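Xylanase Y (Bacillus halodurans, PDB 1WU4) hydrolyses short xylooligosaccharides of three or more units, releasing xylose from the reducing end with inversion of anomeric configuration. Local coordinates at residues Asn16-Phe21 with Ala342-Phe347; Asp54-Leu59 with Trp92-Lys97; His163-Asn168 with His175-Arg180; Glu287-Gln292 with Leu332-Gly337. The protein carries 1 engineered substitution. One frame throughout, in Å; residues are numbered along the deposited sequence.

Interaction 1. Residues Asn16-Phe21 with Ala342-Phe347; sequences NLFKEF and ANVDLF
Val344 of helix 340-348 packs among Leu17 and Phe18 of the short helix 17-20 and Phe21 just after it, and its two methyl groups divide the work. CG1, anti to the backbone N (chi1 171°), meets the ring of Phe18, coming within 3.5 Å of Phe18 CD1. CG2 is turned the other way, to the edge of the Phe21 ring, where it lies 3.6 Å from Phe21 CE2, and the long axes of these two side chains stand at about a right angle. Leu17 CD1 packs over one face of the Phe21 ring from within the same segment, toward the rim.

This valine-centred cluster is the tight part of the contact. Around it the spacing widens: Leu17 CD2 is 4.2 Å from Val344 CG2, and Phe18 CZ is 4.0 Å from Phe347 CE2, which lies at the edge of the Phe18 ring. No hydrogen bond joins the two segments. On the solvent side, Lys19 and Glu20 are exposed and make no contact with 342-347, while Asn16 caps the helix through OD1, which accepts from Lys19 N at 3.1 Å with the donor well above the carbonyl plane.

The N-terminal helix 17-20 is thus set against the (alpha/alpha)6 barrel: Phe18 also packs edge-to-face with Trp348 and touches helices 25-40 and 358-372, whereas Phe347 also packs on helices 320-329 and 358-372.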
# COMPACT_ATOMS: atom_id res chain seq x y z
N ASN A 16 1.48 18.80 6.25
CA ASN A 16 1.63 19.10 4.84
C ASN A 16 3.13 19.34 4.73
O ASN A 16 3.60 20.47 4.88
CB ASN A 16 0.87 20.38 4.46
CG ASN A 16 0.92 20.67 2.98
OD1 ASN A 16 1.83 20.22 2.28
ND2 ASN A 16 -0.04 21.44 2.49
N LEU A 17 3.88 18.27 4.51
CA LEU A 17 5.32 18.38 4.44
C LEU A 17 5.79 19.23 3.27
O LEU A 17 6.80 19.92 3.38
CB LEU A 17 5.96 16.99 4.39
CG LEU A 17 7.47 16.94 4.69
CD1 LEU A 17 7.79 17.69 5.97
CD2 LEU A 17 7.91 15.48 4.79
N PHE A 18 5.07 19.20 2.15
CA PHE A 18 5.46 20.03 1.02
C PHE A 18 5.47 21.49 1.48
O PHE A 18 6.41 22.24 1.20
CB PHE A 18 4.45 19.92 -0.14
CG PHE A 18 4.57 18.66 -0.95
CD1 PHE A 18 5.78 18.26 -1.49
CD2 PHE A 18 3.43 17.92 -1.24
CE1 PHE A 18 5.86 17.13 -2.32
CE2 PHE A 18 3.49 16.79 -2.06
CZ PHE A 18 4.70 16.40 -2.60
N LYS A 19 4.41 21.90 2.17
CA LYS A 19 4.29 23.27 2.65
C LYS A 19 5.38 23.62 3.66
O LYS A 19 5.97 24.70 3.59
CB LYS A 19 2.91 23.48 3.27
CG LYS A 19 2.64 24.90 3.76
CD LYS A 19 1.22 25.03 4.28
CE LYS A 19 0.96 26.43 4.82
NZ LYS A 19 1.84 26.74 5.98
N GLU A 20 5.64 22.70 4.58
CA GLU A 20 6.66 22.94 5.59
C GLU A 20 8.05 23.06 4.95
O GLU A 20 8.94 23.70 5.51
CB GLU A 20 6.64 21.83 6.64
CG GLU A 20 5.38 21.86 7.50
CD GLU A 20 5.39 20.85 8.63
OE1 GLU A 20 4.42 20.84 9.42
OE2 GLU A 20 6.36 20.06 8.73
N PHE A 21 8.22 22.46 3.78
CA PHE A 21 9.49 22.52 3.07
C PHE A 21 9.58 23.66 2.05
O PHE A 21 10.48 23.67 1.21
CB PHE A 21 9.80 21.18 2.39
CG PHE A 21 10.31 20.12 3.33
CD1 PHE A 21 10.72 20.45 4.63
CD2 PHE A 21 10.42 18.79 2.92
CE1 PHE A 21 11.23 19.47 5.49
CE2 PHE A 21 10.92 17.81 3.77
CZ PHE A 21 11.33 18.15 5.06
N ALA A 342 15.78 17.05 0.55
CA ALA A 342 16.28 16.67 -0.77
C ALA A 342 15.38 15.65 -1.44
O ALA A 342 15.12 15.73 -2.63
CB ALA A 342 17.70 16.13 -0.65
N ASN A 343 14.89 14.68 -0.67
CA ASN A 343 14.02 13.66 -1.24
C ASN A 343 12.69 14.23 -1.68
O ASN A 343 12.19 13.88 -2.75
CB ASN A 343 13.82 12.52 -0.23
CG ASN A 343 14.90 11.48 -0.33
OD1 ASN A 343 14.77 10.50 -1.07
ND2 ASN A 343 16.00 11.68 0.40
N VAL A 344 12.11 15.10 -0.87
CA VAL A 344 10.83 15.71 -1.23
C VAL A 344 11.03 16.58 -2.48
O VAL A 344 10.19 16.58 -3.38
CB VAL A 344 10.27 16.56 -0.06
CG1 VAL A 344 9.06 17.37 -0.53
CG2 VAL A 344 9.86 15.64 1.08
N ASP A 345 12.15 17.29 -2.56
CA ASP A 345 12.43 18.12 -3.73
C ASP A 345 12.62 17.26 -4.97
O ASP A 345 12.14 17.60 -6.06
CB ASP A 345 13.68 18.98 -3.53
CG ASP A 345 13.46 20.12 -2.55
OD1 ASP A 345 12.31 20.54 -2.35
OD2 ASP A 345 14.47 20.61 -1.98
N LEU A 346 13.33 16.14 -4.82
CA LEU A 346 13.56 15.25 -5.95
C LEU A 346 12.23 14.77 -6.51
O LEU A 346 12.01 14.78 -7.71
CB LEU A 346 14.40 14.04 -5.51
CG LEU A 346 14.71 13.00 -6.60
CD1 LEU A 346 15.47 13.66 -7.74
CD2 LEU A 346 15.51 11.85 -6.01
N PHE A 347 11.33 14.37 -5.61
CA PHE A 347 10.01 13.89 -6.00
C PHE A 347 9.23 14.99 -6.71
O PHE A 347 8.61 14.75 -7.75
CB PHE A 347 9.27 13.40 -4.75
CG PHE A 347 7.85 12.95 -5.00
CD1 PHE A 347 7.55 12.09 -6.06
CD2 PHE A 347 6.82 13.35 -4.16
CE1 PHE A 347 6.24 11.65 -6.27
CE2 PHE A 347 5.51 12.91 -4.36
CZ PHE A 347 5.23 12.06 -5.42

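Interaction 2. Residues Asp54-Leu59 with Trp92-Lys97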
# COMPACT_ATOMS: atom_id res chain seq x y z
N ASP A 54 -21.91 2.06 -16.88
CA ASP A 54 -22.27 3.10 -15.91
C ASP A 54 -22.13 2.68 -14.46
O ASP A 54 -22.52 3.42 -13.56
CB ASP A 54 -23.69 3.59 -16.17
CG ASP A 54 -23.73 4.83 -17.04
OD1 ASP A 54 -23.16 5.86 -16.62
OD2 ASP A 54 -24.33 4.77 -18.13
N ASP A 55 -21.57 1.49 -14.21
CA ASP A 55 -21.41 1.03 -12.84
C ASP A 55 -20.15 0.19 -12.61
O ASP A 55 -19.98 -0.39 -11.54
CB ASP A 55 -22.64 0.22 -12.41
CG ASP A 55 -22.89 -0.99 -13.29
OD1 ASP A 55 -23.84 -1.75 -13.00
OD2 ASP A 55 -22.15 -1.17 -14.28
N LEU A 56 -19.28 0.14 -13.61
CA LEU A 56 -18.04 -0.62 -13.48
C LEU A 56 -16.81 0.22 -13.79
O LEU A 56 -16.90 1.28 -14.41
CB LEU A 56 -18.08 -1.84 -14.41
CG LEU A 56 -19.07 -2.95 -14.04
CD1 LEU A 56 -19.18 -3.95 -15.18
CD2 LEU A 56 -18.62 -3.63 -12.76
N GLY A 57 -15.66 -0.27 -13.35
CA GLY A 57 -14.41 0.42 -13.58
C GLY A 57 -13.26 -0.37 -12.99
O GLY A 57 -13.48 -1.22 -12.12
N TYR A 58 -12.04 -0.12 -13.45
CA TYR A 58 -10.89 -0.84 -12.94
C TYR A 58 -9.58 -0.11 -13.18
O TYR A 58 -9.51 0.80 -14.00
CB TYR A 58 -10.82 -2.24 -13.57
CG TYR A 58 -10.69 -2.25 -15.09
CD1 TYR A 58 -9.49 -1.89 -15.71
CD2 TYR A 58 -11.77 -2.61 -15.90
CE1 TYR A 58 -9.37 -1.90 -17.11
CE2 TYR A 58 -11.66 -2.62 -17.29
CZ TYR A 58 -10.46 -2.27 -17.88
OH TYR A 58 -10.34 -2.29 -19.26
N LEU A 59 -8.56 -0.50 -12.42
CA LEU A 59 -7.24 0.07 -12.61
C LEU A 59 -6.50 -1.01 -13.38
O LEU A 59 -6.50 -2.18 -13.00
CB LEU A 59 -6.53 0.35 -11.29
CG LEU A 59 -6.73 1.78 -10.77
CD1 LEU A 59 -8.14 1.93 -10.24
CD2 LEU A 59 -5.71 2.09 -9.68
N TRP A 92 -15.09 -1.24 -6.83
CA TRP A 92 -15.50 -2.27 -5.89
C TRP A 92 -16.49 -3.23 -6.56
O TRP A 92 -16.45 -4.43 -6.33
CB TRP A 92 -16.13 -1.61 -4.66
CG TRP A 92 -16.64 -2.57 -3.62
CD1 TRP A 92 -17.86 -2.52 -3.00
CD2 TRP A 92 -15.94 -3.68 -3.03
NE1 TRP A 92 -17.97 -3.53 -2.08
CE2 TRP A 92 -16.81 -4.26 -2.08
CE3 TRP A 92 -14.68 -4.25 -3.23
CZ2 TRP A 92 -16.45 -5.38 -1.31
CZ3 TRP A 92 -14.32 -5.37 -2.46
CH2 TRP A 92 -15.21 -5.92 -1.52
N ASN A 93 -17.38 -2.69 -7.39
CA ASN A 93 -18.36 -3.51 -8.08
C ASN A 93 -17.65 -4.49 -9.02
O ASN A 93 -17.98 -5.68 -9.06
CB ASN A 93 -19.33 -2.62 -8.86
CG ASN A 93 -20.51 -3.40 -9.42
OD1 ASN A 93 -21.08 -4.26 -8.74
ND2 ASN A 93 -20.90 -3.09 -10.65
N TRP A 94 -16.66 -4.00 -9.77
CA TRP A 94 -15.91 -4.85 -10.69
C TRP A 94 -15.18 -5.93 -9.89
O TRP A 94 -15.14 -7.10 -10.28
CB TRP A 94 -14.88 -4.01 -11.46
CG TRP A 94 -14.38 -4.63 -12.74
CD1 TRP A 94 -14.83 -4.36 -14.00
CD2 TRP A 94 -13.31 -5.58 -12.90
NE1 TRP A 94 -14.11 -5.07 -14.93
CE2 TRP A 94 -13.17 -5.83 -14.28
CE3 TRP A 94 -12.46 -6.24 -12.00
CZ2 TRP A 94 -12.21 -6.71 -14.80
CZ3 TRP A 94 -11.50 -7.12 -12.51
CH2 TRP A 94 -11.39 -7.34 -13.90
N THR A 95 -14.61 -5.52 -8.77
CA THR A 95 -13.87 -6.42 -7.89
C THR A 95 -14.74 -7.57 -7.39
O THR A 95 -14.35 -8.74 -7.46
CB THR A 95 -13.30 -5.65 -6.68
OG1 THR A 95 -12.42 -4.63 -7.15
CG2 THR A 95 -12.55 -6.58 -5.75
N MET A 96 -15.91 -7.24 -6.86
CA MET A 96 -16.82 -8.26 -6.35
C MET A 96 -17.38 -9.15 -7.45
O MET A 96 -17.57 -10.35 -7.25
CB MET A 96 -17.97 -7.61 -5.58
CG MET A 96 -17.61 -7.20 -4.16
SD MET A 96 -17.05 -8.60 -3.17
CE MET A 96 -18.45 -9.68 -3.30
N LYS A 97 -17.62 -8.57 -8.61
CA LYS A 97 -18.18 -9.32 -9.73
C LYS A 97 -17.20 -10.29 -10.38
O LYS A 97 -17.54 -11.44 -10.66
CB LYS A 97 -18.69 -8.33 -10.78
CG LYS A 97 -19.41 -8.97 -11.96
CD LYS A 97 -19.79 -7.93 -13.00
CE LYS A 97 -20.64 -6.81 -12.40
NZ LYS A 97 -21.91 -7.32 -11.80
O HOH W 1 -23.23 -4.21 -11.90
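With CG anti to the backbone N in both Asn93 (chi1 -170°) and Trp94 (chi1 -160°), the two side chains leave helix 85-99 toward 54-59, the amide meeting Asp55 just before strand 56-59 and the indole meeting Tyr58, whose CG lies between N and the carbonyl carbon (chi1 60°). The strand belongs to a two-stranded antiparallel hairpin with 49-52, laid almost perpendicular across a helix of the (alpha/alpha)6 barrel of this family 8 hydrolase; the axes of the short segments approach to 6.6 Å.

Asn93 ND2 donates to Asp55 O at 3.0 Å, from above the carbonyl plane rather than within it. The same nitrogen donates to a water that also bonds to Asp55 OD1, so that both amide hydrogens are used on the hairpin side. An alanine in place of Asn93 would probably leave Asp55 O and this water without their amide donor and open a gap beside Leu56 CD2.

Leu56 is wedged between the polar and aromatic halves, its CD2 4.0 Å from Trp94 CB and 3.8 Å from Lys97 CE. Farther along the strand, Tyr58 leans on the buried indole of Trp94, the two ring planes being 58° apart, while Met72 of helix 69-81 touches both side chains. The Tyr58 CB makes a CH-pi contact almost centrally over the five-membered ring of Trp94, and Tyr58 CD2 lies above the same indole, offset toward its rim, 3.5 Å from Trp94 NE1.

Interaction 3. Residues His163-Asn168 with His175-Arg180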
# COMPACT_ATOMS: atom_id res chain seq x y z
N HIS A 163 -12.62 -11.12 8.84
CA HIS A 163 -12.93 -12.32 9.60
C HIS A 163 -12.26 -13.50 8.89
O HIS A 163 -11.61 -14.34 9.51
CB HIS A 163 -14.43 -12.56 9.66
CG HIS A 163 -14.80 -13.94 10.12
ND1 HIS A 163 -14.66 -14.35 11.43
CD2 HIS A 163 -15.22 -15.03 9.43
CE1 HIS A 163 -14.99 -15.63 11.52
NE2 HIS A 163 -15.33 -16.06 10.32
N THR A 164 -12.44 -13.56 7.57
CA THR A 164 -11.85 -14.63 6.77
C THR A 164 -10.33 -14.61 6.88
O THR A 164 -9.70 -15.65 7.08
CB THR A 164 -12.25 -14.48 5.29
OG1 THR A 164 -13.67 -14.43 5.18
CG2 THR A 164 -11.72 -15.66 4.47
N CYS A 165 -9.74 -13.42 6.76
CA CYS A 165 -8.29 -13.27 6.85
C CYS A 165 -7.69 -13.85 8.12
O CYS A 165 -6.57 -14.36 8.10
CB CYS A 165 -7.91 -11.79 6.74
SG CYS A 165 -8.22 -11.05 5.13
N VAL A 166 -8.43 -13.77 9.22
CA VAL A 166 -7.94 -14.28 10.50
C VAL A 166 -8.38 -15.70 10.84
O VAL A 166 -7.59 -16.48 11.37
CB VAL A 166 -8.40 -13.35 11.66
CG1 VAL A 166 -7.95 -13.91 13.00
CG2 VAL A 166 -7.85 -11.95 11.46
N HIS A 167 -9.62 -16.04 10.50
CA HIS A 167 -10.18 -17.34 10.85
C HIS A 167 -10.29 -18.43 9.79
O HIS A 167 -10.68 -19.56 10.11
CB HIS A 167 -11.55 -17.12 11.48
CG HIS A 167 -11.51 -16.34 12.75
ND1 HIS A 167 -11.27 -16.93 13.97
CD2 HIS A 167 -11.61 -15.01 12.99
CE1 HIS A 167 -11.23 -15.99 14.91
NE2 HIS A 167 -11.44 -14.82 14.34
N ASN A 168 -9.97 -18.12 8.54
CA ASN A 168 -10.09 -19.13 7.48
C ASN A 168 -9.33 -20.40 7.85
O ASN A 168 -8.19 -20.34 8.33
CB ASN A 168 -9.55 -18.58 6.16
CG ASN A 168 -10.20 -19.23 4.95
OD1 ASN A 168 -9.64 -19.24 3.86
ND2 ASN A 168 -11.41 -19.76 5.15
N HIS A 175 -7.04 -21.36 4.46
CA HIS A 175 -6.00 -20.92 5.38
C HIS A 175 -6.09 -19.42 5.59
O HIS A 175 -6.54 -18.69 4.71
CB HIS A 175 -4.62 -21.28 4.83
CG HIS A 175 -4.45 -22.72 4.49
ND1 HIS A 175 -5.12 -23.33 3.45
CD2 HIS A 175 -3.69 -23.69 5.06
CE1 HIS A 175 -4.78 -24.60 3.39
NE2 HIS A 175 -3.91 -24.85 4.35
N PRO A 176 -5.67 -18.94 6.77
CA PRO A 176 -5.72 -17.50 7.07
C PRO A 176 -4.60 -16.75 6.37
O PRO A 176 -3.63 -17.36 5.89
CB PRO A 176 -5.58 -17.47 8.58
CG PRO A 176 -4.63 -18.60 8.83
CD PRO A 176 -5.17 -19.70 7.93
N MET A 177 -4.72 -15.43 6.29
CA MET A 177 -3.69 -14.61 5.67
C MET A 177 -2.68 -14.10 6.69
O MET A 177 -1.69 -13.47 6.32
CB MET A 177 -4.32 -13.44 4.92
CG MET A 177 -4.99 -13.85 3.62
SD MET A 177 -5.52 -12.44 2.65
CE MET A 177 -5.71 -13.20 1.05
N TRP A 178 -2.95 -14.37 7.96
CA TRP A 178 -2.06 -14.00 9.05
C TRP A 178 -1.75 -15.28 9.82
O TRP A 178 -2.64 -16.10 10.02
CB TRP A 178 -2.73 -13.02 10.01
CG TRP A 178 -2.51 -11.58 9.68
CD1 TRP A 178 -1.64 -10.72 10.29
CD2 TRP A 178 -3.15 -10.83 8.65
NE1 TRP A 178 -1.70 -9.48 9.69
CE2 TRP A 178 -2.62 -9.52 8.68
CE3 TRP A 178 -4.13 -11.14 7.69
CZ2 TRP A 178 -3.03 -8.52 7.79
CZ3 TRP A 178 -4.54 -10.15 6.81
CH2 TRP A 178 -3.99 -8.86 6.86
N ASN A 179 -0.50 -15.45 10.22
CA ASN A 179 -0.15 -16.62 11.01
C ASN A 179 -0.69 -16.28 12.39
O ASN A 179 -0.37 -15.23 12.96
CB ASN A 179 1.37 -16.80 11.05
CG ASN A 179 1.79 -17.94 11.95
OD1 ASN A 179 1.75 -17.81 13.18
ND2 ASN A 179 2.19 -19.06 11.35
N ARG A 180 -1.54 -17.16 12.93
CA ARG A 180 -2.16 -16.92 14.23
C ARG A 180 -1.21 -16.90 15.42
O ARG A 180 -1.49 -16.26 16.43
CB ARG A 180 -3.25 -17.97 14.47
CG ARG A 180 -4.38 -17.92 13.44
CD ARG A 180 -5.18 -16.64 13.56
NE ARG A 180 -5.98 -16.60 14.79
CZ ARG A 180 -7.02 -17.40 15.02
NH1 ARG A 180 -7.69 -17.30 16.16
NH2 ARG A 180 -7.40 -18.28 14.11
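Cys165 and Met177 are joined through the backbone: Met177 N donates to Cys165 O at 2.8 Å, in the carbonyl plane and on a lone pair, tying the last turn of helix 154-167 to the irregular chain that returns past it. Pro176 lies against the same helix end, its CB 3.3 Å from Cys165 O and its CD beside Asn168 O.

The Cys165 side chain has SG anti to the carbonyl carbon (chi1 -68°), where it meets Met177 and Trp178. Its SG is 3.9 Å from Met177 SD and lies at the edge of the Trp178 six-membered ring in a sulfur-aromatic contact, while Cys165 CB comes to 3.7 Å from Trp178 CZ3. The loop that doubles back here follows one of the helices of the (alpha/alpha)6 barrel, and Trp178 carries the packing on to the next helices, edge-to-face with both Tyr204 and Trp219.

On the more exposed side Arg180 folds back over Val166, its chain bent at chi2 and chi3. Val166 CG1 sits over one face of the guanidinium, offset toward the rim and 3.8 Å from Arg180 NE, while Arg180 CD approaches Val166 O to 3.3 Å. The polar ends of Arg180 and His167 share Glu170, which forms a salt bridge with Arg180 NH2 and accepts from His167 ND1; His167 NE2 is bonded in turn to Asp215.

Interaction 4. Residues Glu287-Gln292 with Leu332-Gly337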
# COMPACT_ATOMS: atom_id res chain seq x y z
N GLU A 287 15.62 4.66 10.48
CA GLU A 287 15.47 3.77 9.33
C GLU A 287 15.36 4.58 8.04
O GLU A 287 16.02 4.26 7.05
CB GLU A 287 14.24 2.89 9.52
CG GLU A 287 13.68 2.24 8.26
CD GLU A 287 14.64 1.31 7.55
OE1 GLU A 287 15.60 0.81 8.18
OE2 GLU A 287 14.43 1.05 6.35
N ILE A 288 14.54 5.62 8.05
CA ILE A 288 14.38 6.45 6.86
C ILE A 288 15.70 7.16 6.56
O ILE A 288 16.08 7.30 5.39
CB ILE A 288 13.23 7.46 7.04
CG1 ILE A 288 11.89 6.71 7.12
CG2 ILE A 288 13.22 8.45 5.88
CD1 ILE A 288 11.63 5.76 5.96
N ASN A 289 16.41 7.60 7.60
CA ASN A 289 17.68 8.27 7.37
C ASN A 289 18.66 7.31 6.70
O ASN A 289 19.45 7.72 5.86
CB ASN A 289 18.28 8.79 8.68
CG ASN A 289 17.54 9.99 9.22
OD1 ASN A 289 16.75 10.62 8.51
ND2 ASN A 289 17.79 10.32 10.48
N LYS A 290 18.61 6.03 7.07
CA LYS A 290 19.49 5.03 6.48
C LYS A 290 19.21 4.85 4.99
O LYS A 290 20.13 4.86 4.17
CB LYS A 290 19.32 3.68 7.18
CG LYS A 290 19.83 3.63 8.62
CD LYS A 290 19.56 2.26 9.23
CE LYS A 290 19.85 2.26 10.72
NZ LYS A 290 19.50 0.96 11.36
N ILE A 291 17.93 4.68 4.64
CA ILE A 291 17.56 4.49 3.25
C ILE A 291 17.93 5.72 2.42
O ILE A 291 18.53 5.60 1.35
CB ILE A 291 16.04 4.25 3.09
CG1 ILE A 291 15.62 2.98 3.83
CG2 ILE A 291 15.69 4.13 1.61
CD1 ILE A 291 14.13 2.71 3.78
N GLN A 292 17.57 6.90 2.91
CA GLN A 292 17.87 8.12 2.18
C GLN A 292 19.38 8.33 2.07
O GLN A 292 19.88 8.77 1.04
CB GLN A 292 17.17 9.31 2.84
CG GLN A 292 15.64 9.18 2.78
CD GLN A 292 14.91 10.44 3.23
OE1 GLN A 292 15.47 11.28 3.94
NE2 GLN A 292 13.65 10.57 2.83
N LEU A 332 8.12 11.59 5.97
CA LEU A 332 7.14 11.88 7.02
C LEU A 332 7.58 11.27 8.35
O LEU A 332 7.10 11.67 9.41
CB LEU A 332 5.76 11.35 6.62
CG LEU A 332 5.03 12.13 5.52
CD1 LEU A 332 3.85 11.32 5.01
CD2 LEU A 332 4.57 13.48 6.05
N ALA A 333 8.48 10.30 8.29
CA ALA A 333 8.99 9.64 9.49
C ALA A 333 10.31 10.23 9.97
O ALA A 333 10.85 9.80 10.98
CB ALA A 333 9.15 8.14 9.24
N SER A 334 10.83 11.22 9.24
CA SER A 334 12.08 11.87 9.62
C SER A 334 12.09 13.26 9.00
O SER A 334 12.92 13.57 8.14
CB SER A 334 13.28 11.06 9.12
OG SER A 334 14.48 11.54 9.70
N VAL A 335 11.15 14.09 9.44
CA VAL A 335 11.02 15.44 8.89
C VAL A 335 12.26 16.31 9.06
O VAL A 335 12.47 17.25 8.28
CB VAL A 335 9.80 16.16 9.50
CG1 VAL A 335 8.53 15.37 9.21
CG2 VAL A 335 9.99 16.33 10.99
N ASP A 336 13.08 16.01 10.06
CA ASP A 336 14.30 16.78 10.30
C ASP A 336 15.53 16.01 9.85
O ASP A 336 16.66 16.38 10.16
CB ASP A 336 14.43 17.11 11.79
CG ASP A 336 13.31 18.01 12.29
OD1 ASP A 336 13.12 19.10 11.71
OD2 ASP A 336 12.63 17.62 13.26
N GLY A 337 15.31 14.93 9.10
CA GLY A 337 16.42 14.12 8.62
C GLY A 337 17.32 14.90 7.68
O GLY A 337 16.88 15.84 7.03
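Asn289 and Ser334 make the one hydrogen bond of this contact, side chain to side chain, between helix 282-295 and the loop that follows helix 320-329. Ser334 has OG anti to its backbone N (chi1 -169°), which directs the hydroxyl at the helix. Asn289 has CG anti to its own carbonyl carbon (chi1 -72°), beside the backbone N, and the amide brings OD1 over to the loop. Ser334 OG donates to Asn289 OD1 at 2.7 Å, the donor tilted 33° from the carbonyl plane.

The same oxygen lies 3.5 Å from Gly337 CA, where no side chain intervenes. An alanine in place of Asn289 would probably leave the Ser334 hydroxyl without its acceptor and the Gly337 backbone without the amide packed against it.

One residue back along the helix the chemistry turns apolar. Ile288 CG1 reaches Ala333 CB at 3.7 Å, and Ile288 CG2 is a looser 4.2 Å from Ser334 CB. Ala333 also touches Ile271 and Ala275 of helix 265-278, so its methyl is enclosed between two helices.

Ser334 to Gly337 form a type I beta turn, closed by a bond of 2.9 Å from Gly337 N to Ser334 O. Far from the probable catalytic residues, this is a turn in the connection between consecutive helices of an (alpha/alpha)6 barrel, packed on the side of another barrel helix.

Interactions 1 and 4 are mainly buried and adjoin, their centres about 12 Å apart: Leu17 and Phe21 of interaction 1 touch Val335 in the loop of interaction 4, and Asn343 packs on Gln292. Interaction 1 is wholly apolar across its segments, whereas interaction 4 adds one side-chain hydrogen bond to a small hydrophobic patch. Interactions 2 and 3 are only partly buried. Interaction 2 couples a helix to a strand, interaction 3 a helix to a returning loop, as interaction 4 also does; a water and an amide serve in interaction 2 where interaction 3 relies on a backbone bond. Along the chain, all three others lie inside the loop closed by interaction 1.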